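Local coordinates for GTP-binding nuclear protein GSP1 (Encephalitozoon cuniculi, PDB 4DJT), which binds guanine nucleotides as a Ran-family small GTPase and probably serves in protein import into the nucleus and in RNA export, at residues A88-D93 against A104-E109; I135-V140 against Y149-I154. All blocks are in the same frame, centred on the assembly; numbering follows the deposited sequence.

Contact 1 (A88-D93 against A104-E109). Unlike the reference sequence in segment 88-93: Leu90 (reference Phe).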
loop_
_atom_site.group_PDB
_atom_site.type_symbol
_atom_site.label_atom_id
_atom_site.label_comp_id
_atom_site.label_asym_id
_atom_site.label_seq_id
_atom_site.Cartn_x
_atom_site.Cartn_y
_atom_site.Cartn_z
ATOM N N ALA A 88 -1.388 -3.451 -5.700
ATOM C CA ALA A 88 -1.566 -3.444 -4.255
ATOM C C ALA A 88 -0.208 -3.312 -3.591
ATOM O O ALA A 88 0.833 -3.768 -4.135
ATOM C CB ALA A 88 -2.281 -4.710 -3.773
ATOM N N ILE A 89 -0.200 -2.682 -2.416
ATOM C CA ILE A 89 0.927 -2.665 -1.536
ATOM C C ILE A 89 0.479 -3.392 -0.292
ATOM O O ILE A 89 -0.504 -3.005 0.336
ATOM C CB ILE A 89 1.435 -1.225 -1.170
ATOM C CG1 ILE A 89 1.764 -0.442 -2.430
ATOM C CG2 ILE A 89 2.676 -1.303 -0.275
ATOM C CD1 ILE A 89 2.095 1.033 -2.203
ATOM N N LEU A 90 1.136 -4.509 -0.007
ATOM C CA LEU A 90 0.707 -5.418 1.054
ATOM C C LEU A 90 1.718 -5.372 2.169
ATOM O O LEU A 90 2.909 -5.600 1.944
ATOM C CB LEU A 90 0.553 -6.850 0.476
ATOM C CG LEU A 90 0.296 -7.978 1.485
ATOM C CD1 LEU A 90 -0.997 -7.771 2.262
ATOM C CD2 LEU A 90 0.293 -9.324 0.755
ATOM N N PHE A 91 1.275 -4.978 3.370
ATOM C CA PHE A 91 2.177 -4.751 4.476
ATOM C C PHE A 91 2.056 -5.867 5.494
ATOM O O PHE A 91 0.969 -6.411 5.705
ATOM C CB PHE A 91 1.800 -3.482 5.221
ATOM C CG PHE A 91 1.898 -2.237 4.395
ATOM C CD1 PHE A 91 2.946 -1.378 4.555
ATOM C CD2 PHE A 91 0.900 -1.914 3.497
ATOM C CE1 PHE A 91 3.050 -0.211 3.775
ATOM C CE2 PHE A 91 0.980 -0.762 2.728
ATOM C CZ PHE A 91 2.057 0.086 2.876
ATOM N N PHE A 92 3.157 -6.122 6.183
ATOM C CA PHE A 92 3.088 -6.781 7.472
ATOM C C PHE A 92 3.971 -6.053 8.473
ATOM O O PHE A 92 4.755 -5.193 8.125
ATOM C CB PHE A 92 3.440 -8.277 7.351
ATOM C CG PHE A 92 4.889 -8.543 7.044
ATOM C CD1 PHE A 92 5.385 -8.378 5.754
ATOM C CD2 PHE A 92 5.753 -8.992 8.036
ATOM C CE1 PHE A 92 6.709 -8.593 5.469
ATOM C CE2 PHE A 92 7.091 -9.235 7.748
ATOM C CZ PHE A 92 7.567 -9.020 6.467
ATOM N N ASP A 93 3.802 -6.423 9.732
ATOM C CA ASP A 93 4.556 -5.905 10.845
ATOM C C ASP A 93 5.616 -6.954 11.177
ATOM O O ASP A 93 5.273 -8.102 11.534
ATOM C CB ASP A 93 3.575 -5.735 12.002
ATOM C CG ASP A 93 4.214 -5.222 13.290
ATOM O OD1 ASP A 93 5.451 -5.292 13.458
ATOM O OD2 ASP A 93 3.426 -4.776 14.159
ATOM N N ALA A 104 -0.904 -14.655 2.777
ATOM C CA ALA A 104 -1.405 -15.448 1.659
ATOM C C ALA A 104 -2.896 -15.215 1.474
ATOM O O ALA A 104 -3.403 -15.209 0.348
ATOM C CB ALA A 104 -1.116 -16.941 1.895
ATOM N N ARG A 105 -3.583 -15.065 2.583
ATOM C CA ARG A 105 -5.008 -14.746 2.607
ATOM C C ARG A 105 -5.284 -13.381 1.950
ATOM O O ARG A 105 -6.229 -13.245 1.177
ATOM C CB ARG A 105 -5.532 -14.735 4.056
ATOM N N TRP A 106 -4.441 -12.391 2.255
ATOM C CA TRP A 106 -4.544 -11.069 1.646
ATOM C C TRP A 106 -4.287 -11.106 0.180
ATOM O O TRP A 106 -5.059 -10.538 -0.618
ATOM C CB TRP A 106 -3.592 -10.067 2.323
ATOM C CG TRP A 106 -4.141 -9.494 3.594
ATOM C CD1 TRP A 106 -3.715 -9.741 4.899
ATOM C CD2 TRP A 106 -5.264 -8.582 3.727
ATOM N NE1 TRP A 106 -4.475 -9.042 5.795
ATOM C CE2 TRP A 106 -5.415 -8.322 5.152
ATOM C CE3 TRP A 106 -6.124 -7.962 2.835
ATOM C CZ2 TRP A 106 -6.392 -7.492 5.642
ATOM C CZ3 TRP A 106 -7.112 -7.114 3.344
ATOM C CH2 TRP A 106 -7.242 -6.890 4.709
ATOM N N VAL A 107 -3.218 -11.781 -0.228
ATOM C CA VAL A 107 -2.973 -11.952 -1.659
ATOM C C VAL A 107 -4.179 -12.609 -2.348
ATOM O O VAL A 107 -4.601 -12.170 -3.439
ATOM C CB VAL A 107 -1.688 -12.767 -1.942
ATOM C CG1 VAL A 107 -1.609 -13.166 -3.426
ATOM C CG2 VAL A 107 -0.444 -11.982 -1.506
ATOM N N LYS A 108 -4.727 -13.659 -1.745
ATOM C CA LYS A 108 -5.827 -14.403 -2.396
ATOM C C LYS A 108 -7.081 -13.535 -2.485
ATOM O O LYS A 108 -7.767 -13.553 -3.485
ATOM C CB LYS A 108 -6.157 -15.722 -1.674
ATOM N N GLU A 109 -7.337 -12.747 -1.451
ATOM C CA GLU A 109 -8.501 -11.886 -1.415
ATOM C C GLU A 109 -8.410 -10.812 -2.530
ATOM O O GLU A 109 -9.393 -10.562 -3.247
ATOM C CB GLU A 109 -8.601 -11.255 -0.026
ATOM C CG GLU A 109 -9.911 -10.568 0.282
ATOM C CD GLU A 109 -9.973 -10.060 1.710
ATOM O OE1 GLU A 109 -9.751 -10.877 2.642
ATOM O OE2 GLU A 109 -10.229 -8.859 1.891
#
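Leu90 meets helix 103-114 with its two methyl groups, CD1 on Trp106 and CD2 on Val107. CD1 comes down on the root of the Trp106 side chain, 3.5 Å from Trp106 CB, and lies oblique to the indole, 3.8 Å from Trp106 CG. CD2 reaches the neighbouring residue, with 3.6 Å between Leu90 CD2 and Val107 CG2, the two side chains crossing at about a right angle. The leucine CG lies anti to the backbone N and beside the carbonyl carbon (chi1 172°), and from there the fork meets both helical residues. The indole leads away from the strand beyond its CB: its NE1 is hydrogen-bonded to Asp19 OD1, and the Trp106 side chain also touches Ile17, Glu72 and Leu77, coming within about 8 Å of the bound GDP. Val107 offers only the branch beside its backbone N to the leucine and packs besides on Ile120. All three touching residues are buried and the contact is wholly apolar. Helix 103-114 is thereby laid on one face of the central sheet, on the strand hydrogen-bonded to 11-17 and 120-125, the helix-on-sheet packing of the Ras-type G domain.

Contact 2 (I135-V140 against Y149-I154)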
loop_
_atom_site.group_PDB
_atom_site.type_symbol
_atom_site.label_atom_id
_atom_site.label_comp_id
_atom_site.label_asym_id
_atom_site.label_seq_id
_atom_site.Cartn_x
_atom_site.Cartn_y
_atom_site.Cartn_z
ATOM N N ILE A 135 10.448 -10.758 12.251
ATOM C CA ILE A 135 10.071 -11.833 11.340
ATOM C C ILE A 135 10.988 -11.835 10.127
ATOM O O ILE A 135 11.056 -10.859 9.387
ATOM C CB ILE A 135 8.619 -11.688 10.834
ATOM C CG1 ILE A 135 7.616 -11.939 11.954
ATOM C CG2 ILE A 135 8.349 -12.663 9.693
ATOM C CD1 ILE A 135 6.246 -11.357 11.657
ATOM N N SER A 136 11.657 -12.960 9.924
ATOM C CA SER A 136 12.520 -13.179 8.783
ATOM C C SER A 136 11.728 -13.180 7.476
ATOM O O SER A 136 10.619 -13.725 7.404
ATOM C CB SER A 136 13.253 -14.527 8.962
ATOM O OG SER A 136 13.939 -14.909 7.791
ATOM N N LYS A 137 12.311 -12.587 6.439
ATOM C CA LYS A 137 11.833 -12.753 5.088
ATOM C C LYS A 137 11.611 -14.237 4.661
ATOM O O LYS A 137 10.837 -14.499 3.733
ATOM C CB LYS A 137 12.801 -12.076 4.101
ATOM C CG LYS A 137 12.259 -11.982 2.695
ATOM C CD LYS A 137 13.216 -11.326 1.684
ATOM C CE LYS A 137 12.582 -11.357 0.306
ATOM N NZ LYS A 137 13.277 -10.602 -0.784
ATOM N N LYS A 138 12.302 -15.188 5.308
ATOM C CA LYS A 138 12.110 -16.612 5.003
ATOM C C LYS A 138 10.699 -17.014 5.298
ATOM O O LYS A 138 10.092 -17.781 4.534
ATOM C CB LYS A 138 13.016 -17.502 5.858
ATOM C CG LYS A 138 14.457 -17.586 5.409
ATOM C CD LYS A 138 15.298 -18.097 6.576
ATOM C CE LYS A 138 16.706 -18.406 6.168
ATOM N NZ LYS A 138 16.693 -19.595 5.293
ATOM N N LEU A 139 10.177 -16.520 6.425
ATOM C CA LEU A 139 8.842 -16.891 6.865
ATOM C C LEU A 139 7.829 -16.334 5.894
ATOM O O LEU A 139 6.831 -16.997 5.597
ATOM C CB LEU A 139 8.563 -16.417 8.298
ATOM C CG LEU A 139 9.451 -17.041 9.371
ATOM C CD1 LEU A 139 9.245 -16.326 10.702
ATOM C CD2 LEU A 139 9.202 -18.542 9.515
ATOM N N VAL A 140 8.108 -15.135 5.364
ATOM C CA VAL A 140 7.234 -14.528 4.330
ATOM C C VAL A 140 7.182 -15.418 3.098
ATOM O O VAL A 140 6.106 -15.766 2.598
ATOM C CB VAL A 140 7.715 -13.106 3.934
ATOM C CG1 VAL A 140 6.882 -12.548 2.785
ATOM C CG2 VAL A 140 7.670 -12.184 5.138
ATOM N N TYR A 149 7.412 -11.823 -4.851
ATOM C CA TYR A 149 6.815 -10.481 -4.922
ATOM C C TYR A 149 7.930 -9.525 -4.639
ATOM O O TYR A 149 8.830 -9.833 -3.846
ATOM C CB TYR A 149 5.687 -10.315 -3.892
ATOM C CG TYR A 149 4.560 -11.307 -4.115
ATOM C CD1 TYR A 149 3.545 -11.042 -5.014
ATOM C CD2 TYR A 149 4.537 -12.547 -3.445
ATOM C CE1 TYR A 149 2.524 -11.962 -5.236
ATOM C CE2 TYR A 149 3.522 -13.472 -3.664
ATOM C CZ TYR A 149 2.529 -13.189 -4.564
ATOM O OH TYR A 149 1.529 -14.098 -4.792
ATOM N N GLU A 150 7.940 -8.391 -5.329
ATOM C CA GLU A 150 8.923 -7.370 -5.067
ATOM C C GLU A 150 8.737 -6.942 -3.624
ATOM O O GLU A 150 7.617 -6.840 -3.154
ATOM C CB GLU A 150 8.752 -6.183 -6.013
ATOM C CG GLU A 150 9.991 -5.294 -6.077
ATOM C CD GLU A 150 11.088 -5.837 -6.987
ATOM O OE1 GLU A 150 10.872 -6.869 -7.628
ATOM O OE2 GLU A 150 12.170 -5.188 -7.101
ATOM N N TYR A 151 9.846 -6.774 -2.906
ATOM C CA TYR A 151 9.844 -6.757 -1.445
ATOM C C TYR A 151 10.696 -5.611 -0.968
ATOM O O TYR A 151 11.847 -5.476 -1.370
ATOM C CB TYR A 151 10.408 -8.089 -0.923
ATOM C CG TYR A 151 10.434 -8.286 0.591
ATOM C CD1 TYR A 151 9.360 -8.897 1.253
ATOM C CD2 TYR A 151 11.530 -7.901 1.349
ATOM C CE1 TYR A 151 9.383 -9.119 2.625
ATOM C CE2 TYR A 151 11.561 -8.135 2.739
ATOM C CZ TYR A 151 10.495 -8.735 3.352
ATOM O OH TYR A 151 10.506 -8.959 4.700
ATOM N N PHE A 152 10.137 -4.800 -0.075
ATOM C CA PHE A 152 10.894 -3.712 0.537
ATOM C C PHE A 152 10.777 -3.719 2.044
ATOM O O PHE A 152 9.717 -4.007 2.585
ATOM C CB PHE A 152 10.403 -2.352 0.025
ATOM C CG PHE A 152 10.479 -2.213 -1.471
ATOM C CD1 PHE A 152 11.696 -2.041 -2.093
ATOM C CD2 PHE A 152 9.352 -2.365 -2.255
ATOM C CE1 PHE A 152 11.793 -1.957 -3.476
ATOM C CE2 PHE A 152 9.433 -2.258 -3.627
ATOM C CZ PHE A 152 10.647 -2.051 -4.242
ATOM N N GLU A 153 11.882 -3.376 2.706
ATOM C CA GLU A 153 11.882 -3.114 4.164
ATOM C C GLU A 153 11.685 -1.616 4.349
ATOM O O GLU A 153 12.388 -0.811 3.729
ATOM C CB GLU A 153 13.195 -3.615 4.784
ATOM C CG GLU A 153 13.392 -5.103 4.505
ATOM C CD GLU A 153 14.594 -5.745 5.200
ATOM O OE1 GLU A 153 15.550 -5.006 5.586
ATOM O OE2 GLU A 153 14.565 -7.000 5.350
ATOM N N ILE A 154 10.658 -1.229 5.100
ATOM C CA ILE A 154 10.339 0.211 5.284
ATOM C C ILE A 154 10.053 0.533 6.762
ATOM O O ILE A 154 9.751 -0.349 7.571
ATOM C CB ILE A 154 9.086 0.666 4.469
ATOM C CG1 ILE A 154 7.821 0.020 4.990
ATOM C CG2 ILE A 154 9.192 0.302 2.969
ATOM C CD1 ILE A 154 6.520 0.565 4.360
#
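One face of the Tyr151 ring is overlaid by the aliphatic chain of Lys137, while the methyl CG1 of Val140 comes up obliquely, 4.2 Å from Tyr151 CE1. The lysine, exposed to solvent, runs antiparallel to the tyrosine: its CB lies near the phenol oxygen, 3.9 Å from Tyr151 OH, CG and CD pass over the CZ and CE2 side, and the ammonium ends near the root of the ring, with Lys137 NZ 3.8 Å from Tyr151 CB. The closest approach is 3.7 Å, between Lys137 CD and Tyr151 CE2. Lys137 CE makes a CH-pi contact, 3.9 Å from the centroid of the Tyr151 ring and 20° off its normal. This long overlap follows from a fully extended lysine, whose CG is anti to the backbone N (chi1 -170°) and whose later torsions all stay near 180°. The contact sets the start of helix 137-143 against strand 150-154, which pairs with strand 120-125 and is the outermost strand on this side of the sheet in the Ras-type nucleotide-binding fold. Just ahead of the helix, Ser136 is the N-cap: its OG accepts from the backbone N of Lys138 at 3.0 Å, with an N-H...O angle of 159°. Towards the interior, the buried Val140 and Tyr151 both pack on Phe92, and Tyr151 also touches Ala124.

Overall arrangement
Followed from the N terminus, the chain first reaches these contacts at strand 87-93, which leads through a short helical connection into helix 103-114; contact 1 closes that loop of ten residues. The chain then enters strand 120-125, continues through the nucleotide-binding residues Asn125 to Asp128, and reaches helix 137-143; contact 2 closes a second loop of eight residues on strand 150-154. The two follow in series, neither nesting nor crossing, with centres 12 Å apart. Both rest on the same sheet, where strand 120-125 separates their strands. They meet directly in van der Waals contact: Asp93 O, ending strand 87-93, lies 3.4 Å from Ile135 CD1, just ahead of helix 137-143, and Val107 CG1 of helix 103-114 lies 3.5 Å from Tyr149 OH.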